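Local coordinates for methylglyoxal reductase (NADPH-dependent) (Candida albicans SC5314, PDB 6KWS), which probably reduces methylglyoxal, using NADPH as the hydride donor, at residues Val18-Leu22 with Phe45-Leu51; Tyr127-Thr132 with Ile143-Asn149; Ile221-Pro226 with Leu284-Pro289. The protein carries 1 engineered substitution. All coordinates share one frame. Residue numbers count along the deposited sequence, not the author numbering.

The three contacts follow one another along the chain without interleaving. Their centres lie about 34 Å (1 to 2), 38 Å (1 to 3) and 35 Å (2 to 3) apart, and none touches another. Interaction 1 belongs to the Rossmann half, where helix 12-23 meets the loop leading into the outermost strand 51-55. Interaction 2 lies across the chain's centre from it, between loops that follow strands 120-124 and 142-143, beside helix 160-181 with its NADPH-binding Lys168. Interaction 3 is peripheral. It joins the C-terminal part of helix 216-222 to the loop after helix 270-280, away from the known NADPH sites. The three are separate, with nearest atoms about 18 to 20 Å apart.

Interaction 1 (Val18-Leu22 with Phe45-Leu51); sequences VKQLL and FNNPKNL. Engineered in segment 45-51: Lys49 (natural residue Gln).
Residues 18-22 form regular helix, with Leu22 N bonded to Val18 O at 2.8 Å. They belong to helix 12-23. Residues 45-51 leave helix 35-44 and lead into strand 51-55. Asn46 has positive phi (63/42) and closes the preceding helix in a Schellman motif. Asn47 is also left-handed (47/60). Pro48 to Leu51 make a type I beta turn with a weak Leu51 N to Pro48 O bond of 3.5 Å. Lys49, an engineered residue, sits in this turn and points sideways. The closest CA pairs are Leu22-Asn50 at 6.8 Å and Lys19-Phe45 at 8.1 Å.

Phe45 (chi1 m, chi2 -82°) reaches across to helix 12-23. Its CE2 lies 3.7 Å from Val18 CG1, and its CE1 lies 3.6 Å from both CA and CB of Lys19. Leu22 takes the m,t rotamer and is central. Its CD1 is 3.6 Å from Phe45 CD1 and makes an off-centre CH-pi contact, 4.1 Å from the ring centroid. The same CD1 is 4.0 Å from Pro48 CG. Leu22 CD2 packs 4.1 Å from Leu51 CB and 3.8 Å from Asn50 CB. Val18 (t) sets CG1 4.2 Å from CD1 of Leu51 (t,p). The CA-to-CB bond of Lys19 points sideways, and its NZ is hydrogen-bonded to Ser202 O.

The contact joins helix 12-23 of the beta-alpha-beta unit 3-7/12-23/27-32 to the loop between helix 35-44 and edge strand 51-55 of the Rossmann sheet. Phe203 also meets the Phe45 ring edge-to-face. No hydrogen bond joins the two segments, so the contact rests on apolar side chains and close fit.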
# COMPACT_ATOMS: atom_id res chain seq x y z
N VAL A 18 9.53 -7.08 3.75
CA VAL A 18 10.29 -8.28 4.08
C VAL A 18 11.78 -8.02 3.94
O VAL A 18 12.58 -8.33 4.84
CB VAL A 18 9.82 -9.46 3.21
CG1 VAL A 18 10.82 -10.60 3.26
CG2 VAL A 18 8.46 -9.94 3.70
N LYS A 19 12.19 -7.47 2.79
CA LYS A 19 13.59 -7.15 2.55
C LYS A 19 14.14 -6.23 3.64
O LYS A 19 15.22 -6.47 4.19
CB LYS A 19 13.76 -6.50 1.18
CG LYS A 19 15.19 -6.20 0.81
CD LYS A 19 15.33 -5.27 -0.38
CE LYS A 19 14.59 -5.81 -1.62
NZ LYS A 19 15.38 -5.70 -2.91
N GLN A 20 13.40 -5.18 3.98
CA GLN A 20 13.89 -4.28 5.02
C GLN A 20 13.89 -4.95 6.39
O GLN A 20 14.83 -4.76 7.16
CB GLN A 20 13.06 -3.00 5.04
CG GLN A 20 13.04 -2.27 3.72
CD GLN A 20 12.61 -0.85 3.90
OE1 GLN A 20 12.66 -0.33 5.02
NE2 GLN A 20 12.17 -0.21 2.83
N LEU A 21 12.86 -5.74 6.70
CA LEU A 21 12.85 -6.48 7.96
C LEU A 21 14.05 -7.41 8.06
O LEU A 21 14.72 -7.46 9.09
CB LEU A 21 11.55 -7.26 8.12
CG LEU A 21 10.29 -6.55 8.66
CD1 LEU A 21 9.12 -7.50 8.65
CD2 LEU A 21 10.52 -5.99 10.07
N LEU A 22 14.35 -8.17 6.99
CA LEU A 22 15.49 -9.10 7.05
C LEU A 22 16.79 -8.37 7.33
O LEU A 22 17.65 -8.87 8.06
CB LEU A 22 15.64 -9.87 5.74
CG LEU A 22 14.61 -10.96 5.49
CD1 LEU A 22 14.92 -11.60 4.15
CD2 LEU A 22 14.58 -11.98 6.64
N PHE A 45 15.17 -14.44 -1.93
CA PHE A 45 16.08 -14.00 -0.89
C PHE A 45 17.18 -15.01 -0.62
O PHE A 45 17.97 -14.82 0.31
CB PHE A 45 15.31 -13.69 0.40
CG PHE A 45 14.49 -12.42 0.33
CD1 PHE A 45 15.08 -11.18 0.55
CD2 PHE A 45 13.14 -12.47 0.03
CE1 PHE A 45 14.33 -10.02 0.47
CE2 PHE A 45 12.39 -11.31 -0.06
CZ PHE A 45 12.98 -10.08 0.16
N ASN A 46 17.24 -16.09 -1.40
CA ASN A 46 18.28 -17.10 -1.27
C ASN A 46 18.23 -17.80 0.08
O ASN A 46 19.26 -18.06 0.70
CB ASN A 46 19.67 -16.52 -1.52
CG ASN A 46 19.88 -16.18 -2.98
OD1 ASN A 46 19.66 -17.01 -3.87
ND2 ASN A 46 20.29 -14.93 -3.25
N ASN A 47 17.01 -18.12 0.54
CA ASN A 47 16.75 -18.94 1.71
C ASN A 47 17.60 -18.54 2.93
O ASN A 47 18.38 -19.39 3.43
CB ASN A 47 16.92 -20.42 1.39
CG ASN A 47 16.25 -20.82 0.09
OD1 ASN A 47 16.82 -20.65 -0.99
ND2 ASN A 47 15.04 -21.35 0.19
N PRO A 48 17.49 -17.32 3.40
CA PRO A 48 18.19 -16.96 4.64
C PRO A 48 17.61 -17.71 5.83
O PRO A 48 16.49 -18.23 5.79
CB PRO A 48 17.96 -15.45 4.75
CG PRO A 48 16.72 -15.20 4.01
CD PRO A 48 16.65 -16.22 2.90
N LYS A 49 18.42 -17.76 6.89
CA LYS A 49 18.01 -18.37 8.16
C LYS A 49 16.81 -17.66 8.76
O LYS A 49 15.93 -18.30 9.35
CB LYS A 49 19.19 -18.33 9.14
CG LYS A 49 19.94 -16.97 9.10
CD LYS A 49 21.10 -16.83 10.10
CE LYS A 49 22.29 -17.71 9.72
NZ LYS A 49 22.77 -17.46 8.31
N ASN A 50 16.76 -16.33 8.63
CA ASN A 50 15.77 -15.49 9.28
C ASN A 50 14.41 -15.49 8.59
O ASN A 50 13.55 -14.69 8.99
CB ASN A 50 16.29 -14.05 9.32
CG ASN A 50 17.32 -13.84 10.40
OD1 ASN A 50 17.51 -14.68 11.29
ND2 ASN A 50 18.01 -12.69 10.33
N LEU A 51 14.18 -16.33 7.58
CA LEU A 51 12.99 -16.20 6.74
C LEU A 51 12.30 -17.53 6.62
O LEU A 51 12.94 -18.55 6.36
CB LEU A 51 13.35 -15.68 5.35
CG LEU A 51 12.16 -15.48 4.40
CD1 LEU A 51 11.15 -14.42 4.88
CD2 LEU A 51 12.65 -15.13 3.03

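Interaction 2 (Tyr127-Thr132 with Ile143-Asn149); sequences YAAIST and ITEKDWN
Ile130 (m,t) lays CG2 against Ile143, 3.6 Å from its CG2, and 3.3 Å from Thr144 O. Tyr127 (chi1 t) flanks Ile143 too, with CE1 4.2 Å from Ile143 CG2. Residues 127-130 have helical phi/psi, and Ile130 N and Ser131 N both bond Tyr127 O. Residues 131-132 are extended. Thr144 to Asp147 form a type I beta turn. Asp147 OD1 accepts from Thr144 N at 3.1 Å, and Thr144 OG1 accepts from Lys146 N at 3.3 Å, an ST turn. Residues 147-149 then extend. The CA atoms of Ile130 and Trp148 are 4.2 Å apart, as are those of Thr132 and Asn149.

Two hydrogen bonds join these irregular segments, the loop after strand 120-124 and the turn after strand 142-143, beside the NADPH site. Asn149 N donates to Ala129 O and Asn149 ND2 (chi1 t) to Ala128 O, each at 2.9 Å. Trp148 CA lies 3.5 Å from Ala129 O, and Ile130 CA 3.4 Å from Asp147 O, both CA-H...O contacts.

Ala128 lies about 4 Å, side chain to side chain, from NADPH-binding Lys168. Helix 160-181 borders Ala128 and Asn149 through Arg165, strand 260-269 meets Ile130 through Arg260 and Leu262, and helix 133-136 abuts Ile143.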
# COMPACT_ATOMS: atom_id res chain seq x y z
N TYR A 127 -4.90 6.16 1.57
CA TYR A 127 -5.37 7.53 1.50
C TYR A 127 -6.86 7.58 1.18
O TYR A 127 -7.56 8.51 1.59
CB TYR A 127 -4.55 8.29 0.45
CG TYR A 127 -4.92 9.75 0.28
CD1 TYR A 127 -4.86 10.64 1.35
CD2 TYR A 127 -5.33 10.24 -0.96
CE1 TYR A 127 -5.20 11.97 1.20
CE2 TYR A 127 -5.67 11.58 -1.12
CZ TYR A 127 -5.60 12.44 -0.04
OH TYR A 127 -5.93 13.76 -0.20
N ALA A 128 -7.36 6.59 0.44
CA ALA A 128 -8.78 6.55 0.12
C ALA A 128 -9.66 6.48 1.36
O ALA A 128 -10.83 6.84 1.29
CB ALA A 128 -9.08 5.36 -0.78
N ALA A 129 -9.14 6.01 2.49
CA ALA A 129 -9.93 6.05 3.72
C ALA A 129 -9.86 7.40 4.40
O ALA A 129 -10.62 7.66 5.34
CB ALA A 129 -9.49 4.95 4.69
N ILE A 130 -8.96 8.27 3.95
CA ILE A 130 -8.81 9.59 4.55
C ILE A 130 -9.62 10.65 3.80
O ILE A 130 -10.21 11.53 4.43
CB ILE A 130 -7.32 9.96 4.61
CG1 ILE A 130 -6.56 8.99 5.52
CG2 ILE A 130 -7.20 11.37 5.12
CD1 ILE A 130 -5.16 9.45 5.90
N SER A 131 -9.67 10.62 2.47
CA SER A 131 -10.10 11.78 1.71
C SER A 131 -11.47 11.55 1.06
O SER A 131 -11.65 10.61 0.27
CB SER A 131 -9.05 12.16 0.67
OG SER A 131 -8.96 11.19 -0.34
N THR A 132 -12.41 12.43 1.38
CA THR A 132 -13.69 12.50 0.68
C THR A 132 -13.47 13.13 -0.70
O THR A 132 -12.76 14.14 -0.82
CB THR A 132 -14.67 13.32 1.51
OG1 THR A 132 -14.71 12.82 2.86
CG2 THR A 132 -16.05 13.26 0.94
N ILE A 143 -6.05 18.41 4.13
CA ILE A 143 -6.39 17.04 4.51
C ILE A 143 -5.28 16.45 5.37
O ILE A 143 -4.11 16.44 4.96
CB ILE A 143 -6.64 16.15 3.29
CG1 ILE A 143 -7.79 16.71 2.46
CG2 ILE A 143 -6.94 14.74 3.76
CD1 ILE A 143 -8.18 15.83 1.27
N THR A 144 -5.66 15.91 6.53
CA THR A 144 -4.76 15.39 7.57
C THR A 144 -5.18 13.99 7.99
O THR A 144 -6.20 13.46 7.53
CB THR A 144 -4.74 16.30 8.81
OG1 THR A 144 -5.99 16.16 9.51
CG2 THR A 144 -4.50 17.77 8.42
N GLU A 145 -4.41 13.41 8.91
CA GLU A 145 -4.69 12.07 9.40
C GLU A 145 -6.05 11.97 10.11
O GLU A 145 -6.57 10.86 10.28
CB GLU A 145 -3.57 11.63 10.34
CG GLU A 145 -2.17 11.64 9.73
CD GLU A 145 -1.45 13.00 9.80
OE1 GLU A 145 -0.24 13.05 9.44
OE2 GLU A 145 -2.08 14.01 10.21
N LYS A 146 -6.64 13.09 10.53
CA LYS A 146 -7.93 13.03 11.20
C LYS A 146 -9.10 12.95 10.24
O LYS A 146 -10.18 12.52 10.65
CB LYS A 146 -8.13 14.24 12.11
CG LYS A 146 -6.86 14.64 12.79
CD LYS A 146 -7.03 14.79 14.27
CE LYS A 146 -5.76 15.36 14.85
NZ LYS A 146 -5.82 15.56 16.32
N ASP A 147 -8.92 13.37 8.99
CA ASP A 147 -9.99 13.33 8.01
C ASP A 147 -10.35 11.89 7.64
O ASP A 147 -9.48 11.02 7.51
CB ASP A 147 -9.59 14.10 6.76
CG ASP A 147 -9.62 15.61 6.97
OD1 ASP A 147 -8.60 16.19 7.44
OD2 ASP A 147 -10.68 16.21 6.68
N TRP A 148 -11.64 11.63 7.47
CA TRP A 148 -12.14 10.34 7.03
C TRP A 148 -12.90 10.50 5.72
O TRP A 148 -13.59 11.50 5.52
CB TRP A 148 -13.05 9.70 8.08
CG TRP A 148 -12.30 8.95 9.10
CD1 TRP A 148 -11.70 9.44 10.23
CD2 TRP A 148 -12.01 7.55 9.08
NE1 TRP A 148 -11.07 8.43 10.92
CE2 TRP A 148 -11.25 7.25 10.23
CE3 TRP A 148 -12.33 6.51 8.19
CZ2 TRP A 148 -10.80 5.96 10.53
CZ3 TRP A 148 -11.89 5.22 8.49
CH2 TRP A 148 -11.14 4.97 9.65
N ASN A 149 -12.77 9.51 4.84
CA ASN A 149 -13.61 9.48 3.65
C ASN A 149 -15.06 9.37 4.11
O ASN A 149 -15.45 8.38 4.73
CB ASN A 149 -13.21 8.33 2.71
CG ASN A 149 -13.99 8.33 1.38
OD1 ASN A 149 -14.95 9.08 1.19
ND2 ASN A 149 -13.58 7.46 0.46

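Interaction 3 (Ile221-Pro226 with Leu284-Pro289); sequences ILKLKP and LKGKIP
The C-terminal part of helix 216-222 and the chain after it wrap partly round the loop 284-289. Ile221 is helical, in helix 216-222, and Leu224 N bonds Ile221 O at 3.1 Å. From Leu224 the chain is extended (-87/145, then -87/153 at Lys225) and continues to Pro226. In segment 284-289, Lys287 N bonds Leu284 O at 2.8 Å. Gly286 (108/-23) lies within this tight bend, where a CB would jam against the carbonyl O of Lys285. Ile288 and Pro289 are extended. The nearest CA pair is Pro226-Pro289 at 4.2 Å.

Ile288 (p,t) is a bump in the hollow of the first segment. Its CG2 sits 3.8 Å from Ile221 O, 3.6 Å from Leu224 O and 4.2 Å from Leu222 O, so three carbonyls line the hollow. Its CD1 is 4.4 Å from Ile221 CG2. Leu222 (m,t) sends CD2 to 4.1 Å from CD1 of Leu284. The Pro289 ring fits against the extended strip, with CD 3.5 Å from Leu224 CB and CG 3.3 Å from Lys225 O. The Pro226 ring lies over the bend in turn. Its CG is 3.2 Å from Gly286 O, and its CD is 3.3 Å from Lys287 O. Pro289 CA makes a CA-H...O contact of 3.6 Å with Pro226 O.

No hydrogen bond crosses. Ile277 of helix 270-280 touches both Ile221 and Ile288. Here shape-matched loop packing, rich in proline, joins helix 216-222 to the loop between helices 270-280 and 295-303, away from the known NADPH-binding residues of this Rossmann-type reductase.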
# COMPACT_ATOMS: atom_id res chain seq x y z
N ILE A 221 1.77 4.90 -19.52
CA ILE A 221 2.46 5.92 -20.31
C ILE A 221 3.39 5.27 -21.34
O ILE A 221 3.44 5.70 -22.50
CB ILE A 221 3.26 6.87 -19.41
CG1 ILE A 221 2.36 7.61 -18.40
CG2 ILE A 221 4.05 7.84 -20.25
CD1 ILE A 221 1.23 8.33 -19.02
N LEU A 222 4.13 4.24 -20.94
CA LEU A 222 5.12 3.66 -21.84
C LEU A 222 4.50 2.97 -23.05
O LEU A 222 5.22 2.68 -24.01
CB LEU A 222 6.01 2.65 -21.11
CG LEU A 222 6.84 3.25 -19.97
CD1 LEU A 222 7.67 2.20 -19.28
CD2 LEU A 222 7.71 4.34 -20.51
N LYS A 223 3.20 2.70 -23.05
CA LYS A 223 2.56 2.06 -24.19
C LYS A 223 1.87 3.05 -25.12
O LYS A 223 1.15 2.62 -26.02
CB LYS A 223 1.56 1.01 -23.71
CG LYS A 223 2.17 -0.05 -22.83
CD LYS A 223 1.10 -1.02 -22.41
CE LYS A 223 1.45 -1.70 -21.12
NZ LYS A 223 0.18 -1.98 -20.38
N LEU A 224 2.06 4.34 -24.93
CA LEU A 224 1.47 5.32 -25.82
C LEU A 224 2.37 5.57 -27.03
O LEU A 224 3.60 5.57 -26.93
CB LEU A 224 1.21 6.62 -25.08
CG LEU A 224 0.33 6.44 -23.85
CD1 LEU A 224 0.10 7.78 -23.16
CD2 LEU A 224 -0.98 5.76 -24.24
N LYS A 225 1.73 5.81 -28.19
CA LYS A 225 2.31 6.25 -29.46
C LYS A 225 2.39 7.78 -29.49
O LYS A 225 1.58 8.46 -28.85
CB LYS A 225 1.47 5.73 -30.63
CG LYS A 225 0.96 4.30 -30.46
CD LYS A 225 0.58 3.68 -31.81
CE LYS A 225 1.05 2.21 -31.91
NZ LYS A 225 2.51 2.01 -32.12
N PRO A 226 3.35 8.35 -30.27
CA PRO A 226 3.65 9.79 -30.18
C PRO A 226 2.50 10.78 -30.29
O PRO A 226 2.62 11.91 -29.78
CB PRO A 226 4.66 9.99 -31.32
CG PRO A 226 5.40 8.72 -31.35
CD PRO A 226 4.36 7.64 -31.08
N LEU A 284 13.47 6.75 -25.19
CA LEU A 284 12.02 6.80 -25.38
C LEU A 284 11.54 8.16 -25.87
O LEU A 284 10.42 8.26 -26.38
CB LEU A 284 11.29 6.44 -24.07
CG LEU A 284 11.69 5.11 -23.45
CD1 LEU A 284 11.51 5.08 -21.92
CD2 LEU A 284 10.93 3.97 -24.11
N LYS A 285 12.35 9.20 -25.73
CA LYS A 285 11.94 10.51 -26.20
C LYS A 285 11.73 10.46 -27.70
O LYS A 285 12.66 10.15 -28.45
CB LYS A 285 12.98 11.58 -25.83
CG LYS A 285 12.48 12.98 -26.13
CD LYS A 285 13.53 14.05 -25.85
CE LYS A 285 12.84 15.41 -25.66
NZ LYS A 285 13.49 16.24 -24.59
N GLY A 286 10.51 10.76 -28.13
CA GLY A 286 10.13 10.64 -29.51
C GLY A 286 9.20 9.48 -29.79
O GLY A 286 8.48 9.51 -30.80
N LYS A 287 9.20 8.45 -28.94
CA LYS A 287 8.30 7.31 -29.10
C LYS A 287 7.05 7.41 -28.24
O LYS A 287 6.11 6.64 -28.45
CB LYS A 287 9.04 6.00 -28.79
CG LYS A 287 10.45 5.94 -29.38
CD LYS A 287 11.07 4.53 -29.30
CE LYS A 287 12.46 4.48 -29.95
NZ LYS A 287 13.17 3.19 -29.64
N ILE A 288 7.01 8.32 -27.29
CA ILE A 288 5.85 8.52 -26.43
C ILE A 288 5.45 9.98 -26.57
O ILE A 288 6.24 10.81 -27.06
CB ILE A 288 6.14 8.13 -24.96
CG1 ILE A 288 7.35 8.90 -24.44
CG2 ILE A 288 6.34 6.62 -24.83
CD1 ILE A 288 7.32 9.14 -22.95
N PRO A 289 4.22 10.34 -26.18
CA PRO A 289 3.75 11.71 -26.42
C PRO A 289 4.54 12.73 -25.62
O PRO A 289 5.31 12.43 -24.71
CB PRO A 289 2.29 11.66 -25.97
CG PRO A 289 1.90 10.23 -26.08
CD PRO A 289 3.14 9.48 -25.68